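Local coordinates for adenosine kinase, putative (Trypanosoma brucei, PDB 3OTX), which probably phosphorylates adenosine and related nucleosides to their monophosphates with ATP, the step by which purine salvage yields AMP, at residues 22-33 with 45-56; 140-151 with 174-182. The protein carries 1 engineered substitution. All blocks are in the same frame, centred on the assembly; numbering follows the deposited sequence.

Contact 1. Residues 22-33 with 45-56; sequences AHVSDEFLVKYG and RQKGIFDDIEKM
Tyr32 lays one face of its ring on Ile49, whose CG1 stands 3.9 Å from the ring centroid and only 9° off the ring normal, a CH-pi contact. Ile49 CG1 lies anti to the backbone N (chi1 -167°), which carries it over the ring and on to Phe28, 3.6 Å from CZ. The phenylalanine ring is sandwiched within its own segment, Tyr32 CD1 over one face and Val24 CG1 over the other, and turns its edge to the Asp52 carboxylate. Next to it Ile53 CG2 packs on Ala22 CB at 3.6 Å, and Met56 SD lies obliquely off the Phe28 ring, a Met-aromatic contact. Strand 122-130 backs this apolar core through Cys128 and Ala126.

Polar groups take over toward the exposed side. Asp52 OD2 receives Tyr32 OH on its anti lone pair at 2.5 Å and Lys31 NZ at 3.1 Å, the latter as a salt bridge; two donors on one oxygen would probably favour a charged carboxylate. At the far end the solvent-exposed Arg45 reaches Lys31 O end-on with NH1 (2.9 Å) and NH2, while Gln46 NE2 meets Tyr32 O nearly head-on at 3.0 Å. The other end of that amide, OE1, is held by Ser43 OG. Both carbonyls lie at the C-terminal end of helix 26-31, where Gly33 forms a Schellman motif. Helices 26-31 and 49-54 run nearly antiparallel (165°), packed on one face of the five-stranded sheet that forms the lid of ribokinase-family (PfkB) kinases.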
loop_
_atom_site.group_PDB
_atom_site.type_symbol
_atom_site.label_atom_id
_atom_site.label_comp_id
_atom_site.label_asym_id
_atom_site.label_seq_id
_atom_site.Cartn_x
_atom_site.Cartn_y
_atom_site.Cartn_z
ATOM N N ALA A 22 -5.634 -2.443 18.802
ATOM C CA ALA A 22 -5.498 -2.538 20.256
ATOM C C ALA A 22 -4.138 -3.100 20.638
ATOM O O ALA A 22 -3.486 -3.805 19.851
ATOM C CB ALA A 22 -6.618 -3.392 20.862
ATOM N N HIS A 23 -3.699 -2.759 21.843
ATOM C CA HIS A 23 -2.548 -3.405 22.439
ATOM C C HIS A 23 -2.973 -4.752 22.996
ATOM O O HIS A 23 -3.939 -4.845 23.758
ATOM C CB HIS A 23 -1.942 -2.525 23.537
ATOM C CG HIS A 23 -1.273 -1.308 22.998
ATOM N ND1 HIS A 23 0.070 -1.274 22.695
ATOM C CD2 HIS A 23 -1.775 -0.107 22.622
ATOM C CE1 HIS A 23 0.375 -0.090 22.195
ATOM N NE2 HIS A 23 -0.725 0.636 22.138
ATOM N N VAL A 24 -2.240 -5.788 22.593
ATOM C CA VAL A 24 -2.523 -7.144 23.012
ATOM C C VAL A 24 -1.294 -7.742 23.686
ATOM O O VAL A 24 -0.176 -7.219 23.570
ATOM C CB VAL A 24 -2.964 -8.052 21.831
ATOM C CG1 VAL A 24 -4.198 -7.476 21.151
ATOM C CG2 VAL A 24 -1.829 -8.225 20.819
ATOM N N SER A 25 -1.505 -8.854 24.369
ATOM C CA SER A 25 -0.410 -9.561 24.994
ATOM C C SER A 25 0.227 -10.495 23.982
ATOM O O SER A 25 -0.320 -10.735 22.905
ATOM C CB SER A 25 -0.928 -10.381 26.158
ATOM O OG SER A 25 -1.841 -11.342 25.675
ATOM N N ASP A 26 1.385 -11.029 24.349
ATOM C CA ASP A 26 2.067 -12.031 23.551
ATOM C C ASP A 26 1.246 -13.309 23.492
ATOM O O ASP A 26 1.219 -13.986 22.458
ATOM C CB ASP A 26 3.461 -12.304 24.123
ATOM C CG ASP A 26 4.386 -11.108 23.985
ATOM O OD1 ASP A 26 3.956 -10.079 23.405
ATOM O OD2 ASP A 26 5.545 -11.200 24.445
ATOM N N GLU A 27 0.559 -13.616 24.589
ATOM C CA GLU A 27 -0.316 -14.788 24.653
ATOM C C GLU A 27 -1.510 -14.682 23.701
ATOM O O GLU A 27 -1.983 -15.708 23.219
ATOM C CB GLU A 27 -0.831 -15.057 26.072
ATOM C CG GLU A 27 -1.434 -16.465 26.212
ATOM C CD GLU A 27 -2.619 -16.532 27.152
ATOM O OE1 GLU A 27 -2.397 -16.553 28.382
ATOM O OE2 GLU A 27 -3.770 -16.592 26.656
ATOM N N PHE A 28 -2.007 -13.460 23.479
ATOM C CA PHE A 28 -3.069 -13.207 22.495
ATOM C C PHE A 28 -2.588 -13.682 21.121
ATOM O O PHE A 28 -3.306 -14.395 20.414
ATOM C CB PHE A 28 -3.432 -11.708 22.478
ATOM C CG PHE A 28 -4.468 -11.325 21.439
ATOM C CD1 PHE A 28 -5.815 -11.223 21.783
ATOM C CD2 PHE A 28 -4.090 -11.044 20.135
ATOM C CE1 PHE A 28 -6.769 -10.870 20.824
ATOM C CE2 PHE A 28 -5.031 -10.691 19.179
ATOM C CZ PHE A 28 -6.367 -10.596 19.530
ATOM N N LEU A 29 -1.359 -13.317 20.749
ATOM C CA LEU A 29 -0.799 -13.784 19.494
ATOM C C LEU A 29 -0.677 -15.316 19.421
ATOM O O LEU A 29 -0.995 -15.912 18.390
ATOM C CB LEU A 29 0.536 -13.079 19.156
ATOM C CG LEU A 29 0.681 -11.554 19.192
ATOM C CD1 LEU A 29 2.126 -11.183 18.832
ATOM C CD2 LEU A 29 -0.270 -10.848 18.228
ATOM N N VAL A 30 -0.211 -15.947 20.493
ATOM C CA VAL A 30 -0.152 -17.406 20.548
ATOM C C VAL A 30 -1.553 -17.999 20.373
ATOM O O VAL A 30 -1.739 -18.911 19.561
ATOM C CB VAL A 30 0.529 -17.907 21.854
ATOM C CG1 VAL A 30 0.416 -19.447 22.030
ATOM C CG2 VAL A 30 1.979 -17.477 21.903
ATOM N N LYS A 31 -2.533 -17.467 21.109
ATOM C CA LYS A 31 -3.909 -17.963 21.032
ATOM C C LYS A 31 -4.422 -18.040 19.595
ATOM O O LYS A 31 -5.022 -19.058 19.212
ATOM C CB LYS A 31 -4.855 -17.089 21.849
ATOM C CG LYS A 31 -6.261 -17.649 21.999
ATOM C CD LYS A 31 -7.166 -16.584 22.587
ATOM C CE LYS A 31 -8.590 -17.067 22.747
ATOM N NZ LYS A 31 -9.302 -16.153 23.680
ATOM N N TYR A 32 -4.149 -16.992 18.825
ATOM C CA TYR A 32 -4.667 -16.870 17.457
ATOM C C TYR A 32 -3.746 -17.379 16.357
ATOM O O TYR A 32 -4.053 -17.207 15.186
ATOM C CB TYR A 32 -5.177 -15.431 17.183
ATOM C CG TYR A 32 -6.445 -15.205 17.984
ATOM C CD1 TYR A 32 -6.432 -14.448 19.160
ATOM C CD2 TYR A 32 -7.643 -15.835 17.615
ATOM C CE1 TYR A 32 -7.586 -14.280 19.904
ATOM C CE2 TYR A 32 -8.792 -15.669 18.353
ATOM C CZ TYR A 32 -8.764 -14.909 19.501
ATOM O OH TYR A 32 -9.921 -14.776 20.234
ATOM N N GLY A 33 -2.606 -17.962 16.736
ATOM C CA GLY A 33 -1.688 -18.584 15.785
ATOM C C GLY A 33 -0.935 -17.560 14.957
ATOM O O GLY A 33 -0.646 -17.780 13.768
ATOM N N ARG A 45 -8.271 -20.428 11.458
ATOM C CA ARG A 45 -7.359 -20.446 12.609
ATOM C C ARG A 45 -7.602 -19.266 13.558
ATOM O O ARG A 45 -7.470 -19.423 14.794
ATOM C CB ARG A 45 -5.896 -20.481 12.158
ATOM C CG ARG A 45 -4.860 -20.508 13.299
ATOM C CD ARG A 45 -4.979 -21.726 14.196
ATOM N NE ARG A 45 -4.084 -21.681 15.369
ATOM C CZ ARG A 45 -4.351 -21.054 16.510
ATOM N NH1 ARG A 45 -5.512 -20.431 16.693
ATOM N NH2 ARG A 45 -3.469 -21.095 17.515
ATOM N N GLN A 46 -8.004 -18.120 12.980
ATOM C CA GLN A 46 -8.259 -16.912 13.774
ATOM C C GLN A 46 -9.724 -16.700 14.189
ATOM O O GLN A 46 -10.079 -15.609 14.633
ATOM C CB GLN A 46 -7.719 -15.663 13.106
ATOM C CG GLN A 46 -6.189 -15.602 12.963
ATOM C CD GLN A 46 -5.651 -16.535 11.892
ATOM O OE1 GLN A 46 -6.170 -16.596 10.785
ATOM N NE2 GLN A 46 -4.583 -17.257 12.221
ATOM N N LYS A 47 -10.553 -17.727 14.034
ATOM C CA LYS A 47 -11.970 -17.633 14.403
ATOM C C LYS A 47 -12.126 -16.941 15.769
ATOM O O LYS A 47 -11.504 -17.337 16.738
ATOM C CB LYS A 47 -12.596 -19.028 14.427
ATOM C CG LYS A 47 -14.095 -19.094 14.727
ATOM C CD LYS A 47 -14.534 -20.563 14.829
ATOM C CE LYS A 47 -15.964 -20.719 15.333
ATOM N NZ LYS A 47 -16.486 -22.065 14.957
ATOM N N GLY A 48 -12.929 -15.881 15.802
ATOM C CA GLY A 48 -13.204 -15.153 17.034
ATOM C C GLY A 48 -12.319 -13.968 17.369
ATOM O O GLY A 48 -12.543 -13.286 18.362
ATOM N N ILE A 49 -11.308 -13.689 16.542
ATOM C CA ILE A 49 -10.329 -12.662 16.907
ATOM C C ILE A 49 -10.920 -11.243 17.002
ATOM O O ILE A 49 -10.520 -10.468 17.867
ATOM C CB ILE A 49 -9.065 -12.701 15.988
ATOM C CG1 ILE A 49 -7.927 -11.852 16.559
ATOM C CG2 ILE A 49 -9.389 -12.294 14.526
ATOM C CD1 ILE A 49 -6.637 -11.855 15.703
ATOM N N PHE A 50 -11.852 -10.899 16.117
ATOM C CA PHE A 50 -12.406 -9.548 16.141
ATOM C C PHE A 50 -13.247 -9.281 17.377
ATOM O O PHE A 50 -13.127 -8.229 17.990
ATOM C CB PHE A 50 -13.159 -9.248 14.858
ATOM C CG PHE A 50 -12.261 -8.857 13.746
ATOM C CD1 PHE A 50 -11.789 -9.806 12.840
ATOM C CD2 PHE A 50 -11.857 -7.528 13.597
ATOM C CE1 PHE A 50 -10.936 -9.437 11.798
ATOM C CE2 PHE A 50 -11.002 -7.147 12.552
ATOM C CZ PHE A 50 -10.543 -8.091 11.660
ATOM N N ASP A 51 -14.039 -10.273 17.763
ATOM C CA ASP A 51 -14.854 -10.173 18.983
ATOM C C ASP A 51 -13.961 -9.989 20.199
ATOM O O ASP A 51 -14.275 -9.196 21.078
ATOM C CB ASP A 51 -15.722 -11.412 19.176
ATOM C CG ASP A 51 -16.754 -11.584 18.082
ATOM O OD1 ASP A 51 -17.039 -10.619 17.344
ATOM O OD2 ASP A 51 -17.285 -12.702 17.959
ATOM N N ASP A 52 -12.833 -10.701 20.210
ATOM C CA ASP A 52 -11.867 -10.684 21.311
ATOM C C ASP A 52 -11.186 -9.303 21.425
ATOM O O ASP A 52 -11.160 -8.705 22.500
ATOM C CB ASP A 52 -10.844 -11.791 21.059
ATOM C CG ASP A 52 -10.075 -12.195 22.283
ATOM O OD1 ASP A 52 -9.916 -11.380 23.209
ATOM O OD2 ASP A 52 -9.601 -13.346 22.300
ATOM N N ILE A 53 -10.677 -8.780 20.312
ATOM C CA ILE A 53 -9.995 -7.478 20.315
ATOM C C ILE A 53 -10.956 -6.337 20.651
ATOM O O ILE A 53 -10.554 -5.356 21.286
ATOM C CB ILE A 53 -9.281 -7.177 18.981
ATOM C CG1 ILE A 53 -8.428 -8.361 18.556
ATOM C CG2 ILE A 53 -8.392 -5.952 19.104
ATOM C CD1 ILE A 53 -7.952 -8.263 17.144
ATOM N N GLU A 54 -12.213 -6.475 20.235
ATOM C CA GLU A 54 -13.236 -5.440 20.457
ATOM C C GLU A 54 -13.681 -5.384 21.911
ATOM O O GLU A 54 -14.047 -4.321 22.396
ATOM C CB GLU A 54 -14.441 -5.651 19.545
ATOM C CG GLU A 54 -14.188 -5.218 18.091
ATOM C CD GLU A 54 -15.194 -5.788 17.097
ATOM O OE1 GLU A 54 -16.360 -6.041 17.466
ATOM O OE2 GLU A 54 -14.809 -5.993 15.933
ATOM N N LYS A 55 -13.639 -6.532 22.587
ATOM C CA LYS A 55 -13.970 -6.648 24.006
ATOM C C LYS A 55 -12.898 -6.034 24.909
ATOM O O LYS A 55 -13.014 -6.082 26.132
ATOM C CB LYS A 55 -14.183 -8.123 24.366
ATOM C CG LYS A 55 -15.623 -8.519 24.655
ATOM C CD LYS A 55 -16.463 -8.773 23.415
ATOM C CE LYS A 55 -17.938 -8.627 23.750
ATOM N NZ LYS A 55 -18.842 -9.282 22.769
ATOM N N MET A 56 -11.867 -5.443 24.310
ATOM C CA MET A 56 -10.740 -4.902 25.073
ATOM C C MET A 56 -10.907 -3.429 25.444
ATOM O O MET A 56 -11.777 -2.749 24.885
ATOM C CB MET A 56 -9.449 -5.079 24.291
ATOM C CG MET A 56 -9.246 -6.488 23.815
ATOM S SD MET A 56 -7.565 -6.804 23.302
ATOM C CE MET A 56 -6.796 -6.925 24.915
#

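Contact 2. Residues 140-151 with 174-182; sequences LGAANHLSSEHM and TVDVNHVLQ
His179 overlaps Met151 with one face of its imidazole, the methionine CG standing 3.8 Å from the ring centroid as a CH-pi contact. The opposite face is covered from within its own segment by Asp176 CB, so the ring is held between two aliphatic groups. Its edge serves polar atoms: NE2 donates to Leu146 O at 2.8 Å, approaching from above the carbonyl plane, and Ser148 OG lies near the ring plane, 3.5 Å from CE1. In this way the N-terminal turn of helix 177-189 is tied to the link between strand 133-141 of the lid and the short helix 148-151, a junction of lid and central alpha/beta domain in the ribokinase fold. Gln182, one turn further on, extends its chain from a chi1 of 176° and donates through NE2 to Met151 O, also at 2.8 Å and almost straight (177°). Met160 of helix 154-162 packs against both residues of this pair. Toward the nucleoside site Val175 takes over, with CG2 3.9 Å from Leu140 CD1 and also against the Asn144 amide; Leu140 itself touches the bound bis(adenosine)-5'-pentaphosphate, and Val175 packs on Asn15, an adenosine-binding residue.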
loop_
_atom_site.group_PDB
_atom_site.type_symbol
_atom_site.label_atom_id
_atom_site.label_comp_id
_atom_site.label_asym_id
_atom_site.label_seq_id
_atom_site.Cartn_x
_atom_site.Cartn_y
_atom_site.Cartn_z
ATOM N N LEU A 140 -11.154 -9.202 4.520
ATOM C CA LEU A 140 -11.519 -8.317 3.422
ATOM C C LEU A 140 -13.014 -8.002 3.294
ATOM O O LEU A 140 -13.349 -6.920 2.820
ATOM C CB LEU A 140 -11.012 -8.823 2.083
ATOM C CG LEU A 140 -9.488 -8.930 1.902
ATOM C CD1 LEU A 140 -9.066 -9.076 0.398
ATOM C CD2 LEU A 140 -8.718 -7.845 2.553
ATOM N N GLY A 141 -13.876 -8.963 3.628
ATOM C CA GLY A 141 -15.322 -8.727 3.504
ATOM C C GLY A 141 -15.665 -8.233 2.102
ATOM O O GLY A 141 -15.259 -8.841 1.087
ATOM N N ALA A 142 -16.369 -7.108 2.059
ATOM C CA ALA A 142 -16.793 -6.513 0.807
ATOM C C ALA A 142 -15.631 -6.329 -0.181
ATOM O O ALA A 142 -15.838 -6.393 -1.399
ATOM C CB ALA A 142 -17.467 -5.193 1.091
ATOM N N ALA A 143 -14.415 -6.070 0.313
ATOM C CA ALA A 143 -13.310 -5.764 -0.596
ATOM C C ALA A 143 -13.022 -6.937 -1.535
ATOM O O ALA A 143 -12.577 -6.749 -2.660
ATOM C CB ALA A 143 -12.048 -5.332 0.172
ATOM N N ASN A 144 -13.333 -8.151 -1.089
ATOM C CA ASN A 144 -13.065 -9.330 -1.899
ATOM C C ASN A 144 -14.086 -9.523 -3.010
ATOM O O ASN A 144 -13.928 -10.408 -3.842
ATOM C CB ASN A 144 -13.066 -10.573 -1.026
ATOM C CG ASN A 144 -12.254 -11.696 -1.599
ATOM O OD1 ASN A 144 -12.674 -12.861 -1.575
ATOM N ND2 ASN A 144 -11.088 -11.379 -2.096
ATOM N N HIS A 145 -15.131 -8.712 -3.013
ATOM C CA HIS A 145 -16.205 -8.804 -4.016
ATOM C C HIS A 145 -16.128 -7.731 -5.106
ATOM O O HIS A 145 -17.072 -7.580 -5.900
ATOM C CB HIS A 145 -17.561 -8.733 -3.307
ATOM C CG HIS A 145 -17.808 -9.896 -2.397
ATOM N ND1 HIS A 145 -18.448 -11.041 -2.824
ATOM C CD2 HIS A 145 -17.516 -10.096 -1.091
ATOM C CE1 HIS A 145 -18.526 -11.900 -1.822
ATOM N NE2 HIS A 145 -17.976 -11.349 -0.757
ATOM N N LEU A 146 -15.020 -6.999 -5.166
ATOM C CA LEU A 146 -14.819 -6.019 -6.245
ATOM C C LEU A 146 -14.992 -6.738 -7.608
ATOM O O LEU A 146 -14.346 -7.749 -7.870
ATOM C CB LEU A 146 -13.451 -5.357 -6.109
ATOM C CG LEU A 146 -13.088 -4.333 -7.193
ATOM C CD1 LEU A 146 -14.016 -3.153 -7.179
ATOM C CD2 LEU A 146 -11.651 -3.867 -6.968
ATOM N N SER A 147 -15.935 -6.239 -8.411
ATOM C CA SER A 147 -16.353 -6.948 -9.632
ATOM C C SER A 147 -15.778 -6.405 -10.953
ATOM O O SER A 147 -15.401 -5.224 -11.069
ATOM C CB SER A 147 -17.891 -6.948 -9.708
ATOM O OG SER A 147 -18.388 -5.656 -10.036
ATOM N N SER A 148 -15.765 -7.282 -11.960
ATOM C CA SER A 148 -15.382 -6.859 -13.276
ATOM C C SER A 148 -16.387 -5.851 -13.800
ATOM O O SER A 148 -16.000 -4.923 -14.501
ATOM C CB SER A 148 -15.286 -8.063 -14.213
ATOM O OG SER A 148 -14.302 -8.959 -13.722
ATOM N N GLU A 149 -17.658 -6.000 -13.403
ATOM C CA GLU A 149 -18.679 -5.025 -13.821
ATOM C C GLU A 149 -18.269 -3.632 -13.325
ATOM O O GLU A 149 -18.307 -2.626 -14.078
ATOM C CB GLU A 149 -20.075 -5.382 -13.289
ATOM C CG GLU A 149 -20.731 -6.619 -13.921
ATOM C CD GLU A 149 -19.916 -7.921 -13.797
ATOM O OE1 GLU A 149 -19.301 -8.205 -12.734
ATOM O OE2 GLU A 149 -19.903 -8.676 -14.793
ATOM N N HIS A 150 -17.843 -3.553 -12.069
ATOM C CA HIS A 150 -17.431 -2.256 -11.558
ATOM C C HIS A 150 -16.195 -1.736 -12.292
ATOM O O HIS A 150 -16.085 -0.550 -12.589
ATOM C CB HIS A 150 -17.149 -2.330 -10.046
ATOM C CG HIS A 150 -16.852 -0.990 -9.440
ATOM N ND1 HIS A 150 -17.805 -0.004 -9.318
ATOM C CD2 HIS A 150 -15.684 -0.446 -8.996
ATOM C CE1 HIS A 150 -17.253 1.082 -8.798
ATOM N NE2 HIS A 150 -15.966 0.842 -8.600
ATOM N N MET A 151 -15.238 -2.621 -12.554
ATOM C CA MET A 151 -14.020 -2.215 -13.279
ATOM C C MET A 151 -14.296 -1.623 -14.678
ATOM O O MET A 151 -13.506 -0.819 -15.159
ATOM C CB MET A 151 -13.051 -3.387 -13.422
ATOM C CG MET A 151 -12.466 -3.881 -12.085
ATOM S SD MET A 151 -11.594 -2.596 -11.129
ATOM C CE MET A 151 -10.301 -2.126 -12.266
ATOM N N THR A 174 -4.764 -10.792 -4.287
ATOM C CA THR A 174 -5.580 -11.868 -3.683
ATOM C C THR A 174 -7.062 -11.828 -4.079
ATOM O O THR A 174 -7.816 -12.760 -3.749
ATOM C CB THR A 174 -5.490 -11.914 -2.144
ATOM O OG1 THR A 174 -6.406 -10.953 -1.573
ATOM C CG2 THR A 174 -4.089 -11.663 -1.662
ATOM N N VAL A 175 -7.464 -10.770 -4.778
ATOM C CA VAL A 175 -8.865 -10.553 -5.151
ATOM C C VAL A 175 -9.055 -11.080 -6.580
ATOM O O VAL A 175 -9.412 -12.255 -6.758
ATOM C CB VAL A 175 -9.295 -9.090 -4.951
ATOM C CG1 VAL A 175 -10.762 -8.891 -5.406
ATOM C CG2 VAL A 175 -9.106 -8.687 -3.440
ATOM N N ASP A 176 -8.731 -10.272 -7.583
ATOM C CA ASP A 176 -8.777 -10.755 -8.968
ATOM C C ASP A 176 -7.658 -10.116 -9.762
ATOM O O ASP A 176 -7.661 -8.907 -9.998
ATOM C CB ASP A 176 -10.131 -10.411 -9.605
ATOM C CG ASP A 176 -10.343 -11.085 -10.942
ATOM O OD1 ASP A 176 -9.376 -11.539 -11.589
ATOM O OD2 ASP A 176 -11.526 -11.171 -11.361
ATOM N N VAL A 177 -6.727 -10.939 -10.196
ATOM C CA VAL A 177 -5.575 -10.457 -10.964
ATOM C C VAL A 177 -5.990 -9.716 -12.226
ATOM O O VAL A 177 -5.322 -8.764 -12.641
ATOM C CB VAL A 177 -4.601 -11.618 -11.304
ATOM C CG1 VAL A 177 -5.178 -12.574 -12.391
ATOM C CG2 VAL A 177 -3.206 -11.083 -11.734
ATOM N N ASN A 178 -7.102 -10.145 -12.820
ATOM C CA ASN A 178 -7.624 -9.482 -13.998
ATOM C C ASN A 178 -7.978 -8.006 -13.776
ATOM O O ASN A 178 -7.857 -7.204 -14.720
ATOM C CB ASN A 178 -8.767 -10.291 -14.576
ATOM C CG ASN A 178 -8.287 -11.609 -15.152
ATOM O OD1 ASN A 178 -7.229 -11.689 -15.779
ATOM N ND2 ASN A 178 -9.058 -12.659 -14.924
ATOM N N HIS A 179 -8.385 -7.627 -12.557
ATOM C CA HIS A 179 -8.644 -6.203 -12.295
ATOM C C HIS A 179 -7.347 -5.417 -12.398
ATOM O O HIS A 179 -7.306 -4.309 -12.939
ATOM C CB HIS A 179 -9.199 -5.994 -10.883
ATOM C CG HIS A 179 -10.503 -6.683 -10.629
ATOM N ND1 HIS A 179 -11.255 -7.258 -11.629
ATOM C CD2 HIS A 179 -11.189 -6.877 -9.473
ATOM C CE1 HIS A 179 -12.348 -7.785 -11.099
ATOM N NE2 HIS A 179 -12.325 -7.579 -9.789
ATOM N N VAL A 180 -6.272 -5.994 -11.882
ATOM C CA VAL A 180 -4.957 -5.384 -11.928
ATOM C C VAL A 180 -4.506 -5.279 -13.366
ATOM O O VAL A 180 -4.013 -4.213 -13.768
ATOM C CB VAL A 180 -3.927 -6.202 -11.126
ATOM C CG1 VAL A 180 -2.645 -5.393 -10.961
ATOM C CG2 VAL A 180 -4.487 -6.522 -9.713
ATOM N N LEU A 181 -4.672 -6.363 -14.139
ATOM C CA LEU A 181 -4.230 -6.351 -15.549
ATOM C C LEU A 181 -4.954 -5.287 -16.383
ATOM O O LEU A 181 -4.346 -4.669 -17.274
ATOM C CB LEU A 181 -4.364 -7.745 -16.172
ATOM C CG LEU A 181 -3.413 -8.763 -15.563
ATOM C CD1 LEU A 181 -3.796 -10.164 -16.049
ATOM C CD2 LEU A 181 -1.899 -8.496 -15.918
ATOM N N GLN A 182 -6.207 -4.999 -16.033
ATOM C CA GLN A 182 -6.938 -3.927 -16.730
ATOM C C GLN A 182 -6.192 -2.605 -16.561
ATOM O O GLN A 182 -5.979 -1.876 -17.523
ATOM C CB GLN A 182 -8.372 -3.792 -16.235
ATOM C CG GLN A 182 -9.120 -2.612 -16.874
ATOM C CD GLN A 182 -10.525 -2.464 -16.342
ATOM O OE1 GLN A 182 -11.196 -3.460 -16.062
ATOM N NE2 GLN A 182 -10.983 -1.222 -16.195
HETATM O O HOH W 1 -11.642 -12.827 -4.806
#

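How the contacts relate
Both segments of contact 1 precede those of contact 2 in the sequence. The centres lie 29 Å from each other, and even the nearest atoms are separated by about 7 Å. Both reach the five-stranded lid sheet: contact 1 through strand 17-23, with its helices 26-31 and 49-54 lying against strands 122-130 and 133-141, and contact 2 through the end of strand 133-141. From there contact 2 passes to helix 177-189, which belongs to the large domain built round the ten-stranded sheet. Contact 1 thus packs the lid within itself, whereas contact 2 joins lid to large domain beside the ligand pocket, to which it contributes Leu140.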